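PDB 2OGG: HTH-type transcriptional regulator TreR from Bacillus subtilis, which represses the trePA operon for trehalose use and binds trehalose-6-phosphate; the chain described is its effector-binding UTRA domain. Local coordinates for residues H14-E19 against P64-E69; R42-D47 against I52-Y57; V95-T100 against E134-L139; V122-E125 against L129-Y132. All coordinates share one frame; numbering follows the deposited sequence.

All four contacts draw on one antiparallel six-stranded sheet, so they illustrate how a single sheet can serve different ends. Contact 2 joins two neighbouring strands and carries the sulfate, whose place is consistent with a site for the phosphate of trehalose-6-phosphate. It touches contact 1 through His14 NE2 and Ser43 OG, 3.0 Å apart, and contact 3 through the backbone pair Leu53 O and Arg136 N, 2.7 Å apart. Contact 4 meets it as well, Gln131 NE2 lying 2.9 Å from Asp56 OD1. Contacts 3 and 4 share strand 129-138 yet have centres about 22 Å apart. Contact 1 lies on strand 11-19, at one edge of the sheet within this chain, its centre about 23 Å from that of contact 3.

Contact 1 of 4, residues H14-E19 against P64-E69; sequences HKFGLE and PHLTKE
Phe16 reaches across to Leu66 with the rim of its ring: CE1 lies 3.3 Å from Leu66 CD2, and this methyl sits at the ring edge, close to the ring plane. The same ring then runs along the backbone that follows. CZ is 3.5 Å from the carbonyl carbon of Thr67, and CE2 is 3.5 Å from Lys68 N, both approached obliquely. Lys68 adds its CB, 4.3 Å from Phe16 CE2, before the rest of its chain leads away. No hydrogen bond crosses, and the contact is van der Waals packing of a ring against a leucine methyl and the peptide after it, at the protein surface. The ring gets this far because CG stands anti to the backbone N (chi1 165°), which carries it off strand 11-19, an outermost strand of the sheet, toward the connection that follows strand 49-59. Just before Phe16 that strand has a classic beta bulge, His14 and Lys15 both facing Ile41 of strand 37-46; regular pairing is found again at Gly17 with Glu39. Val40 touches Phe16 from the neighbouring strand, and Trp38 of that strand packs on Leu66. On the other side of the contact, Thr67 holds the N-cap of helix 68-71. Its OG1 accepts a weak bond from Glu69 N at 3.3 Å, with an N-H...O angle of 129°, and it also accepts a hydrogen bond from Ile70 N.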
loop_
_atom_site.group_PDB
_atom_site.type_symbol
_atom_site.label_atom_id
_atom_site.label_comp_id
_atom_site.label_asym_id
_atom_site.label_seq_id
_atom_site.Cartn_x
_atom_site.Cartn_y
_atom_site.Cartn_z
ATOM N N HIS A 14 29.984 4.494 -11.626
ATOM C CA HIS A 14 31.188 5.186 -11.158
ATOM C C HIS A 14 32.010 4.302 -10.266
ATOM O O HIS A 14 33.180 4.149 -10.500
ATOM C CB HIS A 14 30.850 6.497 -10.451
ATOM C CG HIS A 14 30.231 7.515 -11.354
ATOM N ND1 HIS A 14 30.980 8.336 -12.176
ATOM C CD2 HIS A 14 28.933 7.780 -11.637
ATOM C CE1 HIS A 14 30.166 9.081 -12.903
ATOM N NE2 HIS A 14 28.922 8.703 -12.655
ATOM N N LYS A 15 31.419 3.774 -9.202
ATOM C CA LYS A 15 32.107 2.773 -8.376
ATOM C C LYS A 15 31.319 1.484 -8.475
ATOM O O LYS A 15 30.097 1.505 -8.423
ATOM C CB LYS A 15 32.132 3.179 -6.905
ATOM C CG LYS A 15 32.848 4.456 -6.609
ATOM C CD LYS A 15 33.141 4.547 -5.129
ATOM C CE LYS A 15 34.370 5.394 -4.868
ATOM N NZ LYS A 15 34.702 5.399 -3.423
ATOM N N PHE A 16 32.011 0.374 -8.310
ATOM C CA PHE A 16 31.370 -0.921 -8.283
ATOM C C PHE A 16 32.403 -1.867 -7.723
ATOM O O PHE A 16 33.587 -1.830 -8.116
ATOM C CB PHE A 16 30.971 -1.324 -9.691
ATOM C CG PHE A 16 30.623 -2.772 -9.842
ATOM C CD1 PHE A 16 29.442 -3.266 -9.338
ATOM C CD2 PHE A 16 31.324 -3.564 -10.716
ATOM C CE1 PHE A 16 29.046 -4.567 -9.603
ATOM C CE2 PHE A 16 30.902 -4.853 -11.001
ATOM C CZ PHE A 16 29.754 -5.336 -10.465
ATOM N N GLY A 17 32.016 -2.615 -6.700
ATOM C CA GLY A 17 33.009 -3.409 -5.965
ATOM C C GLY A 17 32.393 -4.226 -4.866
ATOM O O GLY A 17 31.181 -4.149 -4.662
ATOM N N LEU A 18 33.157 -5.224 -4.424
ATOM C CA LEU A 18 32.731 -6.191 -3.413
ATOM C C LEU A 18 33.797 -6.145 -2.296
ATOM O O LEU A 18 34.943 -6.560 -2.487
ATOM C CB LEU A 18 32.666 -7.595 -4.023
ATOM C CG LEU A 18 32.304 -8.758 -3.078
ATOM C CD1 LEU A 18 30.894 -8.596 -2.537
ATOM C CD2 LEU A 18 32.446 -10.138 -3.740
ATOM N N GLU A 19 33.414 -5.616 -1.140
ATOM C CA GLU A 19 34.333 -5.418 -0.042
ATOM C C GLU A 19 33.555 -5.587 1.238
ATOM O O GLU A 19 32.323 -5.548 1.210
ATOM C CB GLU A 19 34.856 -3.982 -0.102
ATOM C CG GLU A 19 35.964 -3.744 -1.112
ATOM C CD GLU A 19 36.308 -2.274 -1.220
ATOM O OE1 GLU A 19 35.382 -1.484 -1.523
ATOM O OE2 GLU A 19 37.475 -1.911 -0.911
ATOM N N PRO A 64 25.195 -13.687 -5.152
ATOM C CA PRO A 64 26.613 -13.986 -5.247
ATOM C C PRO A 64 27.286 -13.488 -6.517
ATOM O O PRO A 64 28.511 -13.506 -6.609
ATOM C CB PRO A 64 26.654 -15.526 -5.193
ATOM C CG PRO A 64 25.226 -15.983 -5.318
ATOM C CD PRO A 64 24.400 -14.870 -4.795
ATOM N N HIS A 65 26.503 -13.155 -7.522
ATOM C CA HIS A 65 27.063 -12.930 -8.835
ATOM C C HIS A 65 26.547 -11.605 -9.329
ATOM O O HIS A 65 25.381 -11.248 -9.099
ATOM C CB HIS A 65 26.599 -14.012 -9.804
ATOM C CG HIS A 65 27.110 -15.385 -9.484
ATOM N ND1 HIS A 65 26.367 -16.526 -9.702
ATOM C CD2 HIS A 65 28.268 -15.798 -8.912
ATOM C CE1 HIS A 65 27.050 -17.582 -9.300
ATOM N NE2 HIS A 65 28.230 -17.172 -8.865
ATOM N N LEU A 66 27.445 -10.796 -9.870
ATOM C CA LEU A 66 27.034 -9.514 -10.380
ATOM C C LEU A 66 28.051 -9.041 -11.409
ATOM O O LEU A 66 29.216 -9.453 -11.378
ATOM C CB LEU A 66 26.908 -8.539 -9.225
ATOM C CG LEU A 66 26.245 -7.184 -9.510
ATOM C CD1 LEU A 66 24.747 -7.361 -9.735
ATOM C CD2 LEU A 66 26.511 -6.216 -8.333
ATOM N N THR A 67 27.619 -8.164 -12.304
ATOM C CA THR A 67 28.517 -7.614 -13.290
ATOM C C THR A 67 28.299 -6.118 -13.544
ATOM O O THR A 67 27.215 -5.587 -13.297
ATOM C CB THR A 67 28.379 -8.366 -14.604
ATOM O OG1 THR A 67 27.139 -8.000 -15.213
ATOM C CG2 THR A 67 28.416 -9.871 -14.340
ATOM N N LYS A 68 29.312 -5.452 -14.099
ATOM C CA LYS A 68 29.131 -4.060 -14.545
ATOM C C LYS A 68 27.979 -3.873 -15.565
ATOM O O LYS A 68 27.326 -2.828 -15.568
ATOM C CB LYS A 68 30.427 -3.476 -15.089
ATOM C CG LYS A 68 30.297 -2.133 -15.805
ATOM C CD LYS A 68 31.686 -1.482 -15.936
ATOM C CE LYS A 68 31.726 -0.446 -17.029
ATOM N NZ LYS A 68 31.604 -1.061 -18.359
ATOM N N GLU A 69 27.651 -4.923 -16.318
ATOM C CA GLU A 69 26.639 -4.826 -17.358
ATOM C C GLU A 69 25.238 -4.839 -16.765
ATOM O O GLU A 69 24.337 -4.178 -17.270
ATOM C CB GLU A 69 26.787 -5.961 -18.355
ATOM C CG GLU A 69 25.876 -5.826 -19.549
ATOM C CD GLU A 69 26.292 -6.734 -20.700
ATOM O OE1 GLU A 69 27.414 -6.560 -21.247
ATOM O OE2 GLU A 69 25.490 -7.630 -21.053
#

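Contact 2 of 4, residues R42-D47 against I52-Y57; sequences RSRKID and ILDKDY. With SO4 (sulfate ion), chain C.
Arg42 N donates to Asp54 O and Asp54 N to Arg42 O, a hydrogen-bonded antiparallel pair of the hairpin formed by strands 37-46 and 49-59. Ser43 and Leu53 form the next, non-hydrogen-bonded pair on the other face, and Leu53 CD1 rests 3.3 Å from Arg42 O. Apolar contact appears toward the hairpin's turn, where Ile46 CD1 meets Ile52 CD1 at 3.6 Å. The ionic contacts gather on the face of Arg42, Arg44, Asp54 and Asp56. Arg44 NE gives a 2.6 Å bond to Asp54 OD2, received nearly along the C-O axis, with the guanidinium and carboxylate planes 84° apart; a bend at chi2 (-79°) folds the arginine chain back over Ile52 to reach it. Asp54 OD1 is held by Ser135. Arg42 NH2 meets Asp56 OD2 at 3.2 Å, on the anti side and well out of the carboxylate plane, though within the plane of the guanidinium, while Thr133 and Gln131 bind Asp56 OD1. A water accepts from Arg42 NE at 2.6 Å. A sulfate, probably from the crystallisation liquor, completes the cluster: O4 is gripped by Arg42 NH1 at 2.8 Å and by its NH2, and O3 takes a bond of 2.9 Å from Arg44 NH2. Ser74, Ile75 and Tyr76 also bind it. Two arginines, each paired with an aspartate and both bonded to one tetrahedral anion, are consistent with a phosphate-binding site for the effector.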
loop_
_atom_site.group_PDB
_atom_site.type_symbol
_atom_site.label_atom_id
_atom_site.label_comp_id
_atom_site.label_asym_id
_atom_site.label_seq_id
_atom_site.Cartn_x
_atom_site.Cartn_y
_atom_site.Cartn_z
ATOM N N ARG A 42 26.087 4.854 -9.122
ATOM C CA ARG A 42 25.777 5.239 -10.505
ATOM C C ARG A 42 25.225 6.635 -10.565
ATOM O O ARG A 42 24.470 7.036 -9.679
ATOM C CB ARG A 42 24.715 4.313 -11.072
ATOM C CG ARG A 42 25.200 2.923 -11.253
ATOM C CD ARG A 42 24.093 1.961 -11.644
ATOM N NE ARG A 42 23.148 1.691 -10.563
ATOM C CZ ARG A 42 21.951 1.139 -10.777
ATOM N NH1 ARG A 42 21.521 0.957 -12.032
ATOM N NH2 ARG A 42 21.105 0.980 -9.772
ATOM N N SER A 43 25.347 7.247 -11.730
ATOM C CA SER A 43 24.671 8.509 -11.970
ATOM C C SER A 43 23.797 8.326 -13.184
ATOM O O SER A 43 24.079 7.454 -14.005
ATOM C CB SER A 43 25.686 9.642 -12.212
ATOM O OG SER A 43 26.175 9.641 -13.536
ATOM N N ARG A 44 22.703 9.087 -13.257
ATOM C CA ARG A 44 21.793 9.023 -14.393
ATOM C C ARG A 44 21.864 10.334 -15.156
ATOM O O ARG A 44 21.601 11.387 -14.592
ATOM C CB ARG A 44 20.350 8.838 -13.922
ATOM C CG ARG A 44 20.145 7.830 -12.834
ATOM C CD ARG A 44 20.144 6.434 -13.411
ATOM N NE ARG A 44 19.958 5.443 -12.357
ATOM C CZ ARG A 44 19.577 4.189 -12.569
ATOM N NH1 ARG A 44 19.354 3.761 -13.807
ATOM N NH2 ARG A 44 19.416 3.364 -11.545
ATOM N N LYS A 45 21.977 10.243 -16.474
ATOM C CA LYS A 45 22.087 11.423 -17.320
ATOM C C LYS A 45 20.782 11.556 -18.096
ATOM O O LYS A 45 20.442 10.689 -18.908
ATOM C CB LYS A 45 23.293 11.274 -18.270
ATOM C CG LYS A 45 23.561 12.444 -19.222
ATOM C CD LYS A 45 24.839 12.180 -20.011
ATOM C CE LYS A 45 24.873 12.927 -21.345
ATOM N NZ LYS A 45 25.891 12.348 -22.279
ATOM N N ILE A 46 19.948 12.489 -17.652
ATOM C CA ILE A 46 18.655 12.723 -18.282
ATOM C C ILE A 46 18.837 13.900 -19.207
ATOM O O ILE A 46 18.930 15.046 -18.776
ATOM C CB ILE A 46 17.561 12.965 -17.229
ATOM C CG1 ILE A 46 17.498 11.737 -16.293
ATOM C CG2 ILE A 46 16.217 13.317 -17.907
ATOM C CD1 ILE A 46 16.576 11.863 -15.099
ATOM N N ASP A 47 19.082 13.562 -20.467
ATOM C CA ASP A 47 19.830 14.434 -21.351
ATOM C C ASP A 47 19.488 15.918 -21.243
ATOM O O ASP A 47 18.348 16.294 -20.960
ATOM C CB ASP A 47 19.899 13.895 -22.794
ATOM C CG ASP A 47 20.924 12.742 -22.959
ATOM O OD1 ASP A 47 21.598 12.696 -24.023
ATOM O OD2 ASP A 47 21.055 11.887 -22.038
ATOM N N ILE A 52 20.818 12.464 -11.078
ATOM C CA ILE A 52 20.526 11.571 -9.973
ATOM C C ILE A 52 21.761 10.751 -9.630
ATOM O O ILE A 52 22.461 10.259 -10.521
ATOM C CB ILE A 52 19.356 10.616 -10.297
ATOM C CG1 ILE A 52 18.076 11.415 -10.524
ATOM C CG2 ILE A 52 19.114 9.647 -9.120
ATOM C CD1 ILE A 52 17.241 10.913 -11.682
ATOM N N LEU A 53 22.008 10.548 -8.344
ATOM C CA LEU A 53 23.096 9.665 -7.960
ATOM C C LEU A 53 22.520 8.498 -7.195
ATOM O O LEU A 53 21.758 8.702 -6.255
ATOM C CB LEU A 53 24.143 10.397 -7.134
ATOM C CG LEU A 53 25.322 9.470 -6.873
ATOM C CD1 LEU A 53 26.210 9.412 -8.104
ATOM C CD2 LEU A 53 26.090 9.822 -5.583
ATOM N N ASP A 54 22.675 7.296 -7.746
ATOM C CA ASP A 54 22.067 6.096 -7.164
ATOM C C ASP A 54 23.124 5.236 -6.481
ATOM O O ASP A 54 24.097 4.824 -7.109
ATOM C CB ASP A 54 21.379 5.286 -8.251
ATOM C CG ASP A 54 19.990 5.820 -8.588
ATOM O OD1 ASP A 54 19.265 6.197 -7.637
ATOM O OD2 ASP A 54 19.578 5.773 -9.784
ATOM N N LYS A 55 22.998 5.057 -5.178
ATOM C CA LYS A 55 23.920 4.170 -4.446
ATOM C C LYS A 55 23.215 2.903 -3.958
ATOM O O LYS A 55 22.167 2.987 -3.320
ATOM C CB LYS A 55 24.556 4.941 -3.289
ATOM C CG LYS A 55 25.306 6.182 -3.779
ATOM C CD LYS A 55 25.572 7.217 -2.689
ATOM C CE LYS A 55 26.657 6.724 -1.738
ATOM N NZ LYS A 55 27.216 7.805 -0.896
ATOM N N ASP A 56 23.606 1.749 -4.478
ATOM C CA ASP A 56 23.039 0.505 -3.967
ATOM C C ASP A 56 24.082 -0.257 -3.161
ATOM O O ASP A 56 25.180 -0.463 -3.668
ATOM C CB ASP A 56 22.515 -0.378 -5.107
ATOM C CG ASP A 56 21.113 0.030 -5.582
ATOM O OD1 ASP A 56 20.147 -0.441 -4.940
ATOM O OD2 ASP A 56 20.966 0.762 -6.617
ATOM N N TYR A 57 23.601 -0.984 -2.156
ATOM C CA TYR A 57 24.418 -1.833 -1.294
ATOM C C TYR A 57 23.596 -3.070 -0.894
ATOM O O TYR A 57 22.543 -2.931 -0.280
ATOM C CB TYR A 57 24.766 -1.070 -0.015
ATOM C CG TYR A 57 25.610 0.151 -0.258
ATOM C CD1 TYR A 57 27.002 0.068 -0.282
ATOM C CD2 TYR A 57 25.030 1.402 -0.389
ATOM C CE1 TYR A 57 27.767 1.179 -0.501
ATOM C CE2 TYR A 57 25.768 2.469 -0.753
ATOM C CZ TYR A 57 27.147 2.383 -0.724
ATOM O OH TYR A 57 27.905 3.501 -1.001
HETATM S S SO4 C . 17.732 -0.021 -11.060
HETATM O O1 SO4 C . 17.637 -0.088 -9.609
HETATM O O2 SO4 C . 16.826 -0.961 -11.690
HETATM O O3 SO4 C . 17.334 1.276 -11.577
HETATM O O4 SO4 C . 19.109 -0.342 -11.382
HETATM O O HOH W 1 23.312 2.083 -8.001
#

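Contact 3 of 4, residues V95-T100 against E134-L139; sequences VAEPCT and ESRHRL
A salt bridge between Glu97 and Arg136 spans two strands that are not neighbours, since strand 114-124 lies between 87-98 and 129-138 in the sheet. Glu97 CA and Arg136 CA are 9.0 Å apart, a gap bridged by two long side chains. Arg136 NH1 donates to Glu97 OE1 at 3.2 Å with an angle of 147°; it comes from the syn side of the carboxylate but 35° out of its plane; the guanidinium and carboxylate are also well away from coplanar. A bend at chi3 (63°) swings the guanidinium from its strand toward Glu97. Its edge also points at Pro98 O, 3.6 Å from NH2, while the methyl CG2 of Thr100 packs against the same nitrogen at 3.8 Å. Glu134, two residues back on the strand, forms a second salt bridge with Arg136 NH1, modelled so short that its length is doubtful. Further partners extend the network: Asp103 takes Arg136 NE, and Arg119 binds the other oxygen of Glu97. Val117 of the intervening strand packs against Glu97, Glu134 and Arg136. Thr100 N-caps helix 101-106, the helix that supplies Asp103. Beside this, Val95 continues the sheet into the second subunit by antiparallel pairing. The arrangement is a cross-strand salt-bridge network on one face of an antiparallel sheet, here tying the strand 87-98 and the start of the following helix to the sheet interior of the UTRA domain.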
loop_
_atom_site.group_PDB
_atom_site.type_symbol
_atom_site.label_atom_id
_atom_site.label_comp_id
_atom_site.label_asym_id
_atom_site.label_seq_id
_atom_site.Cartn_x
_atom_site.Cartn_y
_atom_site.Cartn_z
ATOM N N VAL A 95 13.846 12.484 2.467
ATOM C CA VAL A 95 14.152 13.764 3.102
ATOM C C VAL A 95 14.941 14.657 2.142
ATOM O O VAL A 95 15.158 14.299 0.978
ATOM C CB VAL A 95 15.027 13.571 4.359
ATOM C CG1 VAL A 95 14.334 12.664 5.356
ATOM C CG2 VAL A 95 16.378 12.991 3.957
ATOM N N ALA A 96 15.237 15.874 2.583
ATOM C CA ALA A 96 16.108 16.765 1.809
ATOM C C ALA A 96 17.406 16.995 2.564
ATOM O O ALA A 96 17.403 17.234 3.767
ATOM C CB ALA A 96 15.427 18.073 1.515
ATOM N N GLU A 97 18.508 16.979 1.830
ATOM C CA GLU A 97 19.827 17.102 2.416
ATOM C C GLU A 97 20.685 18.099 1.648
ATOM O O GLU A 97 20.476 18.319 0.463
ATOM C CB GLU A 97 20.513 15.722 2.439
ATOM C CG GLU A 97 19.731 14.656 3.213
ATOM C CD GLU A 97 20.526 13.383 3.471
ATOM O OE1 GLU A 97 21.571 13.181 2.816
ATOM O OE2 GLU A 97 20.128 12.602 4.364
ATOM N N PRO A 98 21.628 18.743 2.343
ATOM C CA PRO A 98 22.637 19.526 1.651
ATOM C C PRO A 98 23.396 18.633 0.681
ATOM O O PRO A 98 23.575 17.446 0.944
ATOM C CB PRO A 98 23.579 19.947 2.784
ATOM C CG PRO A 98 22.722 19.954 3.998
ATOM C CD PRO A 98 21.775 18.817 3.809
ATOM N N CYS A 99 23.858 19.203 -0.420
ATOM C CA CYS A 99 24.748 18.486 -1.326
ATOM C C CYS A 99 26.091 18.205 -0.664
ATOM O O CYS A 99 26.626 19.045 0.060
ATOM C CB CYS A 99 24.978 19.301 -2.598
ATOM S SG CYS A 99 23.572 19.293 -3.726
ATOM N N THR A 100 26.702 17.093 -1.051
ATOM C CA THR A 100 27.989 16.686 -0.496
ATOM C C THR A 100 29.058 16.840 -1.573
ATOM O O THR A 100 28.730 17.035 -2.741
ATOM C CB THR A 100 27.921 15.201 -0.149
ATOM O OG1 THR A 100 27.612 14.496 -1.343
ATOM C CG2 THR A 100 26.829 14.930 0.897
ATOM N N GLU A 134 20.195 4.400 -1.736
ATOM C CA GLU A 134 20.197 5.830 -1.444
ATOM C C GLU A 134 20.227 6.568 -2.774
ATOM O O GLU A 134 21.147 6.370 -3.572
ATOM C CB GLU A 134 21.426 6.233 -0.630
ATOM C CG GLU A 134 21.461 7.728 -0.396
ATOM C CD GLU A 134 22.723 8.217 0.285
ATOM O OE1 GLU A 134 23.211 7.542 1.220
ATOM O OE2 GLU A 134 23.127 9.367 -0.004
ATOM N N SER A 135 19.107 7.200 -3.111
ATOM C CA SER A 135 18.927 7.789 -4.431
ATOM C C SER A 135 18.832 9.289 -4.286
ATOM O O SER A 135 17.967 9.787 -3.572
ATOM C CB SER A 135 17.639 7.257 -5.041
ATOM O OG SER A 135 17.609 7.479 -6.432
ATOM N N ARG A 136 19.832 9.992 -4.790
ATOM C CA ARG A 136 19.943 11.434 -4.556
ATOM C C ARG A 136 19.576 12.229 -5.810
ATOM O O ARG A 136 20.250 12.106 -6.850
ATOM C CB ARG A 136 21.368 11.765 -4.110
ATOM C CG ARG A 136 21.855 10.834 -3.013
ATOM C CD ARG A 136 23.261 11.174 -2.523
ATOM N NE ARG A 136 23.342 12.499 -1.916
ATOM C CZ ARG A 136 23.164 12.750 -0.620
ATOM N NH1 ARG A 136 22.845 11.760 0.206
ATOM N NH2 ARG A 136 23.297 13.994 -0.151
ATOM N N HIS A 137 18.501 13.021 -5.720
ATOM C CA HIS A 137 18.041 13.821 -6.847
ATOM C C HIS A 137 18.305 15.292 -6.675
ATOM O O HIS A 137 17.978 15.863 -5.643
ATOM C CB HIS A 137 16.539 13.677 -7.004
ATOM C CG HIS A 137 16.085 12.268 -7.198
ATOM N ND1 HIS A 137 16.061 11.349 -6.172
ATOM C CD2 HIS A 137 15.589 11.632 -8.287
ATOM C CE1 HIS A 137 15.592 10.198 -6.626
ATOM N NE2 HIS A 137 15.273 10.352 -7.899
ATOM N N ARG A 138 18.707 15.939 -7.761
ATOM C CA ARG A 138 18.607 17.373 -7.876
ATOM C C ARG A 138 17.133 17.803 -7.770
ATOM O O ARG A 138 16.237 17.146 -8.309
ATOM C CB ARG A 138 19.159 17.780 -9.226
ATOM C CG ARG A 138 19.743 19.187 -9.254
ATOM C CD ARG A 138 20.462 19.381 -10.566
ATOM N NE ARG A 138 19.540 19.617 -11.678
ATOM C CZ ARG A 138 19.924 19.989 -12.898
ATOM N NH1 ARG A 138 21.219 20.155 -13.178
ATOM N NH2 ARG A 138 19.019 20.142 -13.855
ATOM N N LEU A 139 16.880 18.930 -7.117
ATOM C CA LEU A 139 15.519 19.277 -6.722
ATOM C C LEU A 139 14.511 19.269 -7.858
ATOM O O LEU A 139 13.384 18.826 -7.684
ATOM C CB LEU A 139 15.485 20.621 -6.001
ATOM C CG LEU A 139 15.952 20.519 -4.556
ATOM C CD1 LEU A 139 17.409 20.176 -4.555
ATOM C CD2 LEU A 139 15.714 21.830 -3.825
#

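Contact 4 of 4, residues V122-E125 against L129-Y132; sequences VFLE and LFQY
Val122 faces both Phe130 and Gln131 in a classic beta bulge, where strands 122-124 and 129-132 of a hairpin run antiparallel with short axes 4.6 Å apart at closest and 156° between directions. Val122 O accepts from Phe130 N at 2.9 Å, nearly straight at 172°, and more weakly from Gln131 N; Val122 N returns a bond to Gln131 O. The extra residue shifts the register by one, leaving Phe123 opposite Leu129 as a non-hydrogen-bonded pair. There Leu129 lays its CD1 methyl over the centre of the Phe123 ring, 4.3 Å above the plane, and Leu129 CB comes within 4.0 Å of Phe123 CE1. The same methyl is tucked 3.3 Å from Val122 O. Tyr89 stacks on the Phe123 ring, extending the apolar patch. Phe130 meets Leu124 at about a right angle: Leu124 CG touches Phe130 CB at 3.6 Å, and Leu124 CD2 reaches Phe130 CG at 3.7 Å, oblique to the ring. Ile79 of helix 75-83 and Phe58 of strand 49-59 also pack on Phe130. On the face opposite Phe123 and Leu129, Val122 and Gln131 lie side by side and point the same way, Val122 CG2 being 4.0 Å from Gln131 OE1. With CG anti to its backbone N (chi1 171°) and the chain extended beyond it, Gln131 carries its amide along to Asp56, which accepts from NE2. The valine thus walls one flank of a buried amide whose NE2 is satisfied elsewhere, and the bulge lets one carbonyl receive two N-H groups while Phe130 turns into the apolar core toward helix 75-83.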
loop_
_atom_site.group_PDB
_atom_site.type_symbol
_atom_site.label_atom_id
_atom_site.label_comp_id
_atom_site.label_asym_id
_atom_site.label_seq_id
_atom_site.Cartn_x
_atom_site.Cartn_y
_atom_site.Cartn_z
ATOM N N VAL A 122 15.242 -2.833 1.978
ATOM C CA VAL A 122 14.483 -3.992 1.502
ATOM C C VAL A 122 14.767 -5.203 2.392
ATOM O O VAL A 122 15.893 -5.370 2.849
ATOM C CB VAL A 122 14.868 -4.290 0.060
ATOM C CG1 VAL A 122 13.887 -5.238 -0.601
ATOM C CG2 VAL A 122 14.955 -3.007 -0.701
ATOM N N PHE A 123 13.705 -5.845 2.874
ATOM C CA PHE A 123 13.806 -6.950 3.832
ATOM C C PHE A 123 13.330 -8.272 3.189
ATOM O O PHE A 123 12.535 -8.266 2.233
ATOM C CB PHE A 123 12.904 -6.663 5.025
ATOM C CG PHE A 123 13.346 -5.512 5.873
ATOM C CD1 PHE A 123 13.998 -5.742 7.092
ATOM C CD2 PHE A 123 12.993 -4.203 5.528
ATOM C CE1 PHE A 123 14.373 -4.662 7.912
ATOM C CE2 PHE A 123 13.369 -3.125 6.318
ATOM C CZ PHE A 123 14.030 -3.353 7.538
ATOM N N LEU A 124 13.785 -9.401 3.721
ATOM C CA LEU A 124 13.392 -10.695 3.166
ATOM C C LEU A 124 12.253 -11.335 3.961
ATOM O O LEU A 124 11.942 -10.923 5.078
ATOM C CB LEU A 124 14.583 -11.651 3.107
ATOM C CG LEU A 124 15.896 -11.106 2.549
ATOM C CD1 LEU A 124 17.016 -12.102 2.818
ATOM C CD2 LEU A 124 15.767 -10.861 1.069
ATOM N N GLU A 125 11.698 -12.409 3.416
ATOM C CA GLU A 125 10.642 -13.132 4.087
ATOM C C GLU A 125 11.104 -13.598 5.465
ATOM O O GLU A 125 10.331 -13.581 6.418
ATOM C CB GLU A 125 10.186 -14.305 3.234
ATOM C CG GLU A 125 8.672 -14.451 3.179
ATOM C CD GLU A 125 8.168 -14.642 1.754
ATOM O OE1 GLU A 125 8.346 -15.752 1.207
ATOM O OE2 GLU A 125 7.623 -13.668 1.175
ATOM N N LEU A 129 17.298 -7.498 6.942
ATOM C CA LEU A 129 17.552 -6.360 6.087
ATOM C C LEU A 129 18.568 -6.868 5.098
ATOM O O LEU A 129 19.626 -7.314 5.481
ATOM C CB LEU A 129 18.175 -5.229 6.903
ATOM C CG LEU A 129 18.600 -3.966 6.153
ATOM C CD1 LEU A 129 17.607 -3.589 5.087
ATOM C CD2 LEU A 129 18.796 -2.805 7.136
ATOM N N PHE A 130 18.233 -6.830 3.821
ATOM C CA PHE A 130 19.087 -7.435 2.814
ATOM C C PHE A 130 19.701 -6.421 1.852
ATOM O O PHE A 130 20.750 -6.679 1.283
ATOM C CB PHE A 130 18.258 -8.460 2.048
ATOM C CG PHE A 130 18.578 -8.527 0.601
ATOM C CD1 PHE A 130 19.710 -9.208 0.152
ATOM C CD2 PHE A 130 17.744 -7.944 -0.318
ATOM C CE1 PHE A 130 20.048 -9.230 -1.196
ATOM C CE2 PHE A 130 18.039 -8.011 -1.681
ATOM C CZ PHE A 130 19.207 -8.648 -2.116
ATOM N N GLN A 131 19.017 -5.299 1.622
ATOM C CA GLN A 131 19.496 -4.267 0.685
ATOM C C GLN A 131 19.271 -2.832 1.159
ATOM O O GLN A 131 18.275 -2.525 1.812
ATOM C CB GLN A 131 18.803 -4.442 -0.650
ATOM C CG GLN A 131 19.058 -3.299 -1.622
ATOM C CD GLN A 131 18.409 -3.573 -2.939
ATOM O OE1 GLN A 131 17.698 -4.573 -3.076
ATOM N NE2 GLN A 131 18.798 -2.814 -3.966
ATOM N N TYR A 132 20.167 -1.930 0.779
ATOM C CA TYR A 132 19.972 -0.532 1.096
ATOM C C TYR A 132 20.284 0.343 -0.111
ATOM O O TYR A 132 21.334 0.206 -0.719
ATOM C CB TYR A 132 20.795 -0.128 2.304
ATOM C CG TYR A 132 21.030 1.373 2.414
ATOM C CD1 TYR A 132 20.094 2.218 3.001
ATOM C CD2 TYR A 132 22.220 1.930 2.006
ATOM C CE1 TYR A 132 20.284 3.599 3.024
ATOM C CE2 TYR A 132 22.448 3.313 2.077
ATOM C CZ TYR A 132 21.477 4.144 2.564
ATOM O OH TYR A 132 21.744 5.515 2.674
#